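Alpha-glucosidase (Bacteroides thetaiotaomicron, PDB 5XFM) hydrolyses beta-L-arabinopyranosides and alpha-galactosides, acting as a bifunctional enzyme of glycoside hydrolase family 97. Local coordinates at residues E24-A29 / F115-N120; K77-Y82 / H93-E98; S210-D215 / W260-V265. The protein carries 1 engineered substitution. One frame throughout, in Å; residues are numbered along the deposited sequence.

Contact 1 of 3, residues E24-A29 / F115-N120; sequences EKLQLA and FRVSDN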
loop_
_atom_site.group_PDB
_atom_site.type_symbol
_atom_site.label_atom_id
_atom_site.label_comp_id
_atom_site.label_asym_id
_atom_site.label_seq_id
_atom_site.Cartn_x
_atom_site.Cartn_y
_atom_site.Cartn_z
ATOM N N GLU A 24 -6.158 -24.850 -11.502
ATOM C CA GLU A 24 -6.764 -24.704 -12.828
ATOM C C GLU A 24 -8.039 -23.858 -12.887
ATOM O O GLU A 24 -8.664 -23.764 -13.943
ATOM C CB GLU A 24 -7.053 -26.090 -13.414
ATOM C CG GLU A 24 -5.808 -26.921 -13.667
ATOM C CD GLU A 24 -6.122 -28.266 -14.287
ATOM O OE1 GLU A 24 -6.980 -28.316 -15.195
ATOM O OE2 GLU A 24 -5.493 -29.267 -13.882
ATOM N N LYS A 25 -8.396 -23.194 -11.792
ATOM C CA LYS A 25 -9.575 -22.318 -11.797
ATOM C C LYS A 25 -9.300 -21.049 -12.587
ATOM O O LYS A 25 -10.150 -20.568 -13.334
ATOM C CB LYS A 25 -10.001 -21.951 -10.373
ATOM C CG LYS A 25 -10.500 -23.120 -9.549
ATOM C CD LYS A 25 -11.108 -22.659 -8.233
ATOM C CE LYS A 25 -11.018 -23.757 -7.183
ATOM N NZ LYS A 25 -11.650 -23.374 -5.892
ATOM N N LEU A 26 -8.105 -20.509 -12.407
ATOM C CA LEU A 26 -7.696 -19.311 -13.110
ATOM C C LEU A 26 -7.038 -19.721 -14.423
ATOM O O LEU A 26 -6.109 -20.532 -14.431
ATOM C CB LEU A 26 -6.749 -18.486 -12.234
ATOM C CG LEU A 26 -6.505 -16.992 -12.480
ATOM C CD1 LEU A 26 -5.434 -16.498 -11.517
ATOM C CD2 LEU A 26 -6.135 -16.653 -13.916
ATOM N N GLN A 27 -7.530 -19.184 -15.534
ATOM C CA GLN A 27 -6.948 -19.488 -16.837
ATOM C C GLN A 27 -6.654 -18.218 -17.631
ATOM O O GLN A 27 -7.455 -17.289 -17.660
ATOM C CB GLN A 27 -7.862 -20.427 -17.635
ATOM C CG GLN A 27 -8.086 -21.769 -16.944
ATOM C CD GLN A 27 -8.850 -22.765 -17.796
ATOM O OE1 GLN A 27 -8.961 -22.606 -19.013
ATOM N NE2 GLN A 27 -9.361 -23.816 -17.160
ATOM N N LEU A 28 -5.480 -18.182 -18.251
ATOM C CA LEU A 28 -5.062 -17.050 -19.067
ATOM C C LEU A 28 -4.770 -17.535 -20.483
ATOM O O LEU A 28 -4.027 -18.497 -20.672
ATOM C CB LEU A 28 -3.823 -16.376 -18.458
ATOM C CG LEU A 28 -3.267 -15.142 -19.177
ATOM C CD1 LEU A 28 -2.761 -14.145 -18.164
ATOM C CD2 LEU A 28 -2.157 -15.489 -20.158
ATOM N N ALA A 29 -5.339 -16.862 -21.476
ATOM C CA ALA A 29 -5.147 -17.266 -22.864
ATOM C C ALA A 29 -4.441 -16.180 -23.659
ATOM O O ALA A 29 -4.689 -14.994 -23.458
ATOM C CB ALA A 29 -6.476 -17.609 -23.499
ATOM N N PHE A 115 4.366 -14.878 -18.129
ATOM C CA PHE A 115 3.210 -14.974 -17.240
ATOM C C PHE A 115 3.472 -15.939 -16.091
ATOM O O PHE A 115 3.885 -17.069 -16.314
ATOM C CB PHE A 115 1.969 -15.450 -18.006
ATOM C CG PHE A 115 1.608 -14.596 -19.192
ATOM C CD1 PHE A 115 2.188 -14.820 -20.430
ATOM C CD2 PHE A 115 0.672 -13.577 -19.067
ATOM C CE1 PHE A 115 1.845 -14.043 -21.524
ATOM C CE2 PHE A 115 0.324 -12.791 -20.158
ATOM C CZ PHE A 115 0.911 -13.024 -21.388
ATOM N N ARG A 116 3.269 -15.486 -14.862
ATOM C CA ARG A 116 3.295 -16.374 -13.704
ATOM C C ARG A 116 1.915 -16.414 -13.079
ATOM O O ARG A 116 1.414 -15.407 -12.582
ATOM C CB ARG A 116 4.342 -15.918 -12.691
ATOM C CG ARG A 116 5.762 -16.088 -13.190
ATOM C CD ARG A 116 6.780 -15.475 -12.247
ATOM N NE ARG A 116 8.131 -15.646 -12.771
ATOM C CZ ARG A 116 9.218 -15.101 -12.234
ATOM N NH1 ARG A 116 9.115 -14.327 -11.160
ATOM N NH2 ARG A 116 10.406 -15.314 -12.786
ATOM N N VAL A 117 1.290 -17.580 -13.122
ATOM C CA VAL A 117 -0.072 -17.714 -12.644
ATOM C C VAL A 117 -0.147 -18.626 -11.431
ATOM O O VAL A 117 0.064 -19.834 -11.541
ATOM C CB VAL A 117 -1.004 -18.248 -13.747
ATOM C CG1 VAL A 117 -2.453 -18.166 -13.299
ATOM C CG2 VAL A 117 -0.807 -17.454 -15.029
ATOM N N SER A 118 -0.433 -18.041 -10.272
ATOM C CA SER A 118 -0.734 -18.820 -9.076
ATOM C C SER A 118 -2.248 -19.032 -9.036
ATOM O O SER A 118 -2.937 -18.712 -10.010
ATOM C CB SER A 118 -0.219 -18.126 -7.812
ATOM O OG SER A 118 -0.792 -16.841 -7.640
ATOM N N ASP A 119 -2.768 -19.584 -7.941
ATOM C CA ASP A 119 -4.193 -19.940 -7.877
ATOM C C ASP A 119 -5.135 -18.774 -8.167
ATOM O O ASP A 119 -6.167 -18.952 -8.814
ATOM C CB ASP A 119 -4.548 -20.524 -6.509
ATOM C CG ASP A 119 -4.137 -21.974 -6.364
ATOM O OD1 ASP A 119 -4.073 -22.696 -7.389
ATOM O OD2 ASP A 119 -3.898 -22.393 -5.210
ATOM N N ASN A 120 -4.790 -17.590 -7.672
ATOM C CA ASN A 120 -5.650 -16.421 -7.829
ATOM C C ASN A 120 -4.916 -15.174 -8.296
ATOM O O ASN A 120 -5.425 -14.067 -8.144
ATOM C CB ASN A 120 -6.366 -16.111 -6.517
ATOM C CG ASN A 120 -7.423 -17.139 -6.177
ATOM O OD1 ASN A 120 -8.516 -17.130 -6.748
ATOM N ND2 ASN A 120 -7.112 -18.022 -5.237
HETATM O O HOH W 1 -6.078 -21.356 -10.739
#
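L26 and L28 project from strand 26-31 onto V117, F115 and the turn at 118-120. The two backbones belong to different antiparallel sheets, so this is the face-to-face packing of a beta-sandwich, consistent with the mutarotase-like clan to which the N-terminal family is assigned. L26 can be followed outward. Its CB rests against the carbonyl of the turn, 3.5 Å from D119 O. CG stands anti to the backbone N (chi1 -160°), and beyond it the chain forks. CD1 goes to the turn, 3.5 Å from the backbone C of N120 and 3.7 Å from S118 O, and it also touches V117 CG1 at 3.9 Å. CD2 meets the same valine methyl at 4.0 Å, so V117 CG1 is touched by both leucine methyls while the side chains cross obliquely. A branched leucine suits this spot because its two methyls can reach the valine and the backbone of the turn together.

Two residues along the strand, L28 also has CG anti to its backbone N, and it meets F115 at about a right angle. Its CD2 makes a CH-pi contact over one ring face, 3.8 Å from the ring centroid and 21° off the normal, displaced toward the F115 CD2-CE2 rim; L28 CD1 also approaches F115 CD2. Aliphatic and aromatic groups suit this interior, where V117 and L28 are further packed by V19 of strand 17-20, and F115 by L99 and C101 of its own sheet.

Polar groups gather at the turn, where D119 turns its carboxylate to the backbone N of D23. There a water joins the two backbones, accepting from L26 N at 2.8 Å and donating to D119 O at 3.1 Å.

Contact 2 of 3, residues K77-Y82 / H93-E98; sequences KIDTVY and HYRANE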
loop_
_atom_site.group_PDB
_atom_site.type_symbol
_atom_site.label_atom_id
_atom_site.label_comp_id
_atom_site.label_asym_id
_atom_site.label_seq_id
_atom_site.Cartn_x
_atom_site.Cartn_y
_atom_site.Cartn_z
ATOM N N LYS A 77 7.313 -24.857 -13.858
ATOM C CA LYS A 77 6.573 -24.913 -12.610
ATOM C C LYS A 77 7.409 -24.230 -11.538
ATOM O O LYS A 77 8.575 -24.562 -11.343
ATOM C CB LYS A 77 6.252 -26.361 -12.234
ATOM C CG LYS A 77 5.037 -26.931 -12.955
ATOM C CD LYS A 77 4.581 -28.241 -12.332
ATOM C CE LYS A 77 5.625 -29.332 -12.574
ATOM N NZ LYS A 77 5.539 -30.464 -11.609
ATOM N N ILE A 78 6.809 -23.280 -10.838
ATOM C CA ILE A 78 7.481 -22.645 -9.720
ATOM C C ILE A 78 6.881 -23.116 -8.406
ATOM O O ILE A 78 5.658 -23.094 -8.218
ATOM C CB ILE A 78 7.409 -21.117 -9.827
ATOM C CG1 ILE A 78 8.007 -20.664 -11.163
ATOM C CG2 ILE A 78 8.127 -20.471 -8.656
ATOM C CD1 ILE A 78 7.849 -19.202 -11.439
ATOM N N ASP A 79 7.751 -23.559 -7.507
ATOM C CA ASP A 79 7.335 -24.055 -6.205
ATOM C C ASP A 79 8.421 -23.744 -5.187
ATOM O O ASP A 79 9.394 -24.485 -5.057
ATOM C CB ASP A 79 7.055 -25.556 -6.264
ATOM C CG ASP A 79 6.360 -26.073 -5.020
ATOM O OD1 ASP A 79 6.604 -25.537 -3.918
ATOM O OD2 ASP A 79 5.556 -27.019 -5.147
ATOM N N THR A 80 8.239 -22.651 -4.453
ATOM C CA THR A 80 9.263 -22.181 -3.532
ATOM C C THR A 80 8.636 -21.691 -2.236
ATOM O O THR A 80 7.435 -21.477 -2.165
ATOM C CB THR A 80 10.101 -21.041 -4.148
ATOM O OG1 THR A 80 9.232 -20.078 -4.750
ATOM C CG2 THR A 80 11.048 -21.576 -5.207
ATOM N N VAL A 81 9.458 -21.536 -1.206
ATOM C CA VAL A 81 9.016 -20.983 0.066
ATOM C C VAL A 81 9.864 -19.767 0.383
ATOM O O VAL A 81 11.080 -19.789 0.200
ATOM C CB VAL A 81 9.115 -22.020 1.215
ATOM C CG1 VAL A 81 8.751 -21.393 2.555
ATOM C CG2 VAL A 81 8.233 -23.214 0.923
ATOM N N TYR A 82 9.229 -18.690 0.827
ATOM C CA TYR A 82 9.999 -17.533 1.248
ATOM C C TYR A 82 9.444 -16.898 2.521
ATOM O O TYR A 82 8.255 -17.014 2.832
ATOM C CB TYR A 82 10.087 -16.496 0.115
ATOM C CG TYR A 82 8.814 -15.751 -0.249
ATOM C CD1 TYR A 82 8.419 -14.614 0.455
ATOM C CD2 TYR A 82 8.042 -16.146 -1.334
ATOM C CE1 TYR A 82 7.270 -13.913 0.108
ATOM C CE2 TYR A 82 6.894 -15.450 -1.693
ATOM C CZ TYR A 82 6.512 -14.336 -0.968
ATOM O OH TYR A 82 5.374 -13.642 -1.323
ATOM N N HIS A 93 4.228 -20.036 0.781
ATOM C CA HIS A 93 4.471 -21.150 -0.125
ATOM C C HIS A 93 3.957 -20.770 -1.512
ATOM O O HIS A 93 2.769 -20.900 -1.804
ATOM C CB HIS A 93 3.789 -22.427 0.369
ATOM C CG HIS A 93 4.057 -23.626 -0.491
ATOM N ND1 HIS A 93 3.245 -24.741 -0.490
ATOM C CD2 HIS A 93 5.058 -23.892 -1.365
ATOM C CE1 HIS A 93 3.727 -25.636 -1.335
ATOM N NE2 HIS A 93 4.828 -25.145 -1.878
ATOM N N TYR A 94 4.858 -20.282 -2.353
ATOM C CA TYR A 94 4.513 -19.804 -3.680
ATOM C C TYR A 94 4.544 -20.937 -4.724
ATOM O O TYR A 94 5.576 -21.570 -4.966
ATOM C CB TYR A 94 5.464 -18.671 -4.071
ATOM C CG TYR A 94 5.226 -18.100 -5.442
ATOM C CD1 TYR A 94 3.954 -17.701 -5.845
ATOM C CD2 TYR A 94 6.280 -17.938 -6.331
ATOM C CE1 TYR A 94 3.740 -17.172 -7.110
ATOM C CE2 TYR A 94 6.077 -17.410 -7.595
ATOM C CZ TYR A 94 4.809 -17.032 -7.979
ATOM O OH TYR A 94 4.616 -16.512 -9.235
ATOM N N ARG A 95 3.390 -21.156 -5.343
ATOM C CA ARG A 95 3.171 -22.216 -6.320
ATOM C C ARG A 95 2.477 -21.619 -7.532
ATOM O O ARG A 95 1.351 -21.135 -7.431
ATOM C CB ARG A 95 2.331 -23.339 -5.701
ATOM C CG ARG A 95 1.907 -24.469 -6.626
ATOM C CD ARG A 95 3.054 -25.178 -7.334
ATOM N NE ARG A 95 2.546 -26.213 -8.238
ATOM C CZ ARG A 95 2.335 -26.046 -9.541
ATOM N NH1 ARG A 95 2.615 -24.889 -10.117
ATOM N NH2 ARG A 95 1.852 -27.043 -10.273
ATOM N N ALA A 96 3.152 -21.644 -8.677
ATOM C CA ALA A 96 2.597 -21.031 -9.879
ATOM C C ALA A 96 3.067 -21.723 -11.150
ATOM O O ALA A 96 4.067 -22.443 -11.145
ATOM C CB ALA A 96 2.958 -19.561 -9.932
ATOM N N ASN A 97 2.342 -21.507 -12.241
ATOM C CA ASN A 97 2.797 -21.976 -13.543
ATOM C C ASN A 97 3.250 -20.811 -14.406
ATOM O O ASN A 97 2.579 -19.786 -14.483
ATOM C CB ASN A 97 1.707 -22.784 -14.250
ATOM C CG ASN A 97 1.457 -24.126 -13.588
ATOM O OD1 ASN A 97 2.383 -24.765 -13.091
ATOM N ND2 ASN A 97 0.202 -24.557 -13.572
ATOM N N GLU A 98 4.401 -20.980 -15.043
ATOM C CA GLU A 98 5.031 -19.920 -15.814
ATOM C C GLU A 98 5.017 -20.189 -17.313
ATOM O O GLU A 98 5.503 -21.222 -17.781
ATOM C CB GLU A 98 6.471 -19.718 -15.353
ATOM C CG GLU A 98 7.161 -18.545 -16.013
ATOM C CD GLU A 98 8.642 -18.491 -15.689
ATOM O OE1 GLU A 98 9.044 -17.600 -14.912
ATOM O OE2 GLU A 98 9.397 -19.349 -16.197
#
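H93 and D79 are joined by a histidine-carboxylate hydrogen bond: NE2 of the imidazole donates to OD1 of the aspartate at 2.7 Å, moderately bent at 150°. The carboxylate oxygen lies near the ring plane, whereas the nitrogen comes in on the syn side of OD1, lifted somewhat from the carboxylate plane. Both side chains have CG anti to the backbone N (chi1 -169° for D79). The bond runs diagonally, since D79 faces R95 in the register. A neighbouring carboxylate would be expected to favour a protonated histidine. The other oxygen, OD2, faces the aliphatic CD of R95; the charges of D79 and R95 approach but do not form a salt bridge.

The R95 chain is bent at chi2 (56°), and its NH1 donates to N97 OD1 in a nearly straight bond of 3.0 Å, the donor standing well above the amide carbonyl plane. Its NH2 lies against K77 CD at 3.6 Å, and K77 CG passes 3.4 Å from N97 OD1. Lysine and arginine suit this exposed face: K77 methylenes pack on the R95 guanidinium while the like charges stay apart.

Beneath these side chains is a beta hairpin of antiparallel strands 69-83 and 91-104. I78 with A96 and T80 with Y94 are hydrogen-bonded pairs, and D79 with R95 is a non-hydrogen-bonded one, with R95 CA also making a CA-H...O contact to I78 O.

On the face of I78, T80 and Y94, the isoleucine CG2 touches Y94 CE2 at 3.8 Å, and T80 OG1 sits at the edge of the tyrosine ring. The Y82 ring offers its own edge to Y94 CB at 4.3 Å. Farther out, D280 holds the hydroxyl of Y82, and R116 of strand 110-117 engages E98 in a salt bridge beside I78 CD1.

Contact 3 of 3, residues S210-D215 / W260-V265; sequences SETGVD and WRTITV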
loop_
_atom_site.group_PDB
_atom_site.type_symbol
_atom_site.label_atom_id
_atom_site.label_comp_id
_atom_site.label_asym_id
_atom_site.label_seq_id
_atom_site.Cartn_x
_atom_site.Cartn_y
_atom_site.Cartn_z
ATOM N N SER A 210 -2.741 -4.118 -10.435
ATOM C CA SER A 210 -1.667 -3.307 -9.868
ATOM C C SER A 210 -0.344 -3.555 -10.580
ATOM O O SER A 210 -0.318 -4.101 -11.677
ATOM C CB SER A 210 -1.518 -3.580 -8.371
ATOM O OG SER A 210 -0.843 -2.510 -7.731
ATOM N N GLU A 211 0.753 -3.135 -9.965
ATOM C CA GLU A 211 2.071 -3.436 -10.507
ATOM C C GLU A 211 3.077 -3.551 -9.370
ATOM O O GLU A 211 2.921 -2.913 -8.320
ATOM C CB GLU A 211 2.513 -2.363 -11.510
ATOM C CG GLU A 211 3.025 -1.091 -10.862
ATOM C CD GLU A 211 3.518 -0.066 -11.863
ATOM O OE1 GLU A 211 3.928 -0.462 -12.973
ATOM O OE2 GLU A 211 3.489 1.142 -11.528
ATOM N N THR A 212 4.112 -4.357 -9.577
ATOM C CA THR A 212 5.145 -4.506 -8.560
ATOM C C THR A 212 6.535 -4.652 -9.168
ATOM O O THR A 212 6.680 -4.942 -10.362
ATOM C CB THR A 212 4.861 -5.717 -7.657
ATOM O OG1 THR A 212 5.779 -5.723 -6.557
ATOM C CG2 THR A 212 4.997 -7.012 -8.447
ATOM N N GLY A 213 7.555 -4.473 -8.333
ATOM C CA GLY A 213 8.928 -4.583 -8.779
ATOM C C GLY A 213 9.374 -3.355 -9.539
ATOM O O GLY A 213 10.238 -3.433 -10.411
ATOM N N VAL A 214 8.790 -2.210 -9.201
ATOM C CA VAL A 214 9.266 -0.941 -9.735
ATOM C C VAL A 214 10.408 -0.384 -8.894
ATOM O O VAL A 214 10.255 -0.129 -7.696
ATOM C CB VAL A 214 8.145 0.107 -9.805
ATOM C CG1 VAL A 214 8.711 1.473 -10.210
ATOM C CG2 VAL A 214 7.046 -0.356 -10.749
ATOM N N ASP A 215 11.560 -0.208 -9.530
ATOM C CA ASP A 215 12.701 0.392 -8.864
ATOM C C ASP A 215 13.314 1.426 -9.779
ATOM O O ASP A 215 12.641 1.950 -10.663
ATOM C CB ASP A 215 13.738 -0.666 -8.458
ATOM C CG ASP A 215 14.127 -1.598 -9.605
ATOM O OD1 ASP A 215 14.266 -1.139 -10.762
ATOM O OD2 ASP A 215 14.306 -2.804 -9.337
ATOM N N TRP A 260 6.431 -5.916 -13.098
ATOM C CA TRP A 260 5.350 -6.883 -13.200
ATOM C C TRP A 260 3.987 -6.184 -13.167
ATOM O O TRP A 260 3.732 -5.351 -12.300
ATOM C CB TRP A 260 5.445 -7.907 -12.071
ATOM C CG TRP A 260 6.711 -8.721 -12.105
ATOM C CD1 TRP A 260 7.899 -8.412 -11.497
ATOM C CD2 TRP A 260 6.920 -9.967 -12.784
ATOM N NE1 TRP A 260 8.832 -9.388 -11.758
ATOM C CE2 TRP A 260 8.256 -10.357 -12.540
ATOM C CE3 TRP A 260 6.110 -10.795 -13.567
ATOM C CZ2 TRP A 260 8.798 -11.534 -13.054
ATOM C CZ3 TRP A 260 6.653 -11.968 -14.077
ATOM C CH2 TRP A 260 7.984 -12.322 -13.819
ATOM N N ARG A 261 3.132 -6.511 -14.128
ATOM C CA ARG A 261 1.726 -6.121 -14.112
ATOM C C ARG A 261 0.969 -7.215 -13.363
ATOM O O ARG A 261 1.140 -8.396 -13.676
ATOM C CB ARG A 261 1.195 -6.012 -15.531
ATOM C CG ARG A 261 2.101 -5.256 -16.487
ATOM C CD ARG A 261 2.217 -3.825 -16.111
ATOM N NE ARG A 261 3.245 -3.098 -16.854
ATOM C CZ ARG A 261 4.057 -2.211 -16.285
ATOM N NH1 ARG A 261 3.986 -1.983 -14.977
ATOM N NH2 ARG A 261 4.964 -1.578 -17.009
ATOM N N THR A 262 0.126 -6.852 -12.404
ATOM C CA THR A 262 -0.501 -7.870 -11.566
ATOM C C THR A 262 -2.026 -7.856 -11.620
ATOM O O THR A 262 -2.667 -6.801 -11.569
ATOM C CB THR A 262 -0.064 -7.727 -10.095
ATOM O OG1 THR A 262 -0.644 -6.544 -9.531
ATOM C CG2 THR A 262 1.466 -7.643 -9.993
ATOM N N ILE A 263 -2.596 -9.054 -11.704
ATOM C CA ILE A 263 -4.035 -9.248 -11.729
ATOM C C ILE A 263 -4.460 -10.256 -10.663
ATOM O O ILE A 263 -4.192 -11.448 -10.788
ATOM C CB ILE A 263 -4.511 -9.757 -13.097
ATOM C CG1 ILE A 263 -3.898 -8.931 -14.228
ATOM C CG2 ILE A 263 -6.032 -9.759 -13.169
ATOM C CD1 ILE A 263 -4.156 -9.513 -15.610
ATOM N N THR A 264 -5.098 -9.777 -9.603
ATOM C CA THR A 264 -5.590 -10.663 -8.559
ATOM C C THR A 264 -7.064 -10.930 -8.817
ATOM O O THR A 264 -7.877 -10.019 -8.777
ATOM C CB THR A 264 -5.401 -10.047 -7.162
ATOM O OG1 THR A 264 -4.011 -9.793 -6.941
ATOM C CG2 THR A 264 -5.931 -10.976 -6.078
ATOM N N VAL A 265 -7.418 -12.170 -9.099
ATOM C CA VAL A 265 -8.771 -12.453 -9.569
ATOM C C VAL A 265 -9.392 -13.573 -8.739
ATOM O O VAL A 265 -8.703 -14.507 -8.339
ATOM C CB VAL A 265 -8.770 -12.789 -11.078
ATOM C CG1 VAL A 265 -7.570 -13.635 -11.429
ATOM C CG2 VAL A 265 -10.079 -13.463 -11.511
#
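E211 and R261 lie side by side, pointing the same way, and form a salt bridge from OE1 to NH1. The modelled separation of 2.5 Å is very short and the hydrogen-bond angle poor, so the bond itself is weak and its fine detail doubtful. E211 places CG between its backbone N and carbonyl carbon (chi1 78°), then extends; R261 instead bends at chi2 (-66°). Their planes are 43° apart. Charged groups this buried need partners: R439 and the backbone N of S221 take E211 OE2, and E142 takes R261 NH2.

On the other face T212 touches both W260 and T262. T212 has OG1 anti to the backbone N, directed to P278 O, while its CG2 meets W260 CB at 3.8 Å and T262 CG2 at 3.9 Å. Threonine suits the site by offering a methyl and a hydroxyl on one carbon. T262 OG1 comes within 3.3 Å of S210 CB. The indole of W260 has T212 O at its edge, in the ring plane.

Paired backbone bonds join S210 with T262 and T212 with W260; T212 N to W260 O measures 2.9 Å. Just beyond, G213 adopts a positive phi, a conformation glycine takes readily, and the strand ends.

Strand 206-212 is thus an antiparallel neighbour of strand 256-266, whose other side is bonded to strand 121-128. W260 packs on A123 and R125 there, while V214 and D215 rest against M413 and E417 of helix 410-425, which lies in the glycoside hydrolase 97 range assigned to the TIM-barrel clan.

In the fold
All three contacts reach one antiparallel sheet of the N-terminal domain, but at different depths. Contact 3 is buried, its centre about 12 Å from the centre of the chain, and combines strand pairing with buried charge beside helix 410-425. Contact 2, its centre about 23 Å from that point, pairs strands at the sheet's margin, with several exposed polar side chains on one face. Contact 1, partly buried with its centre about 24 Å out, differs in kind: it packs a second sheet against this one through apolar side chains. It also touches both others: V117 N probably bonds to N97 O of contact 2, and N120 O to V265 N of contact 3. Contacts 2 and 3 do not touch.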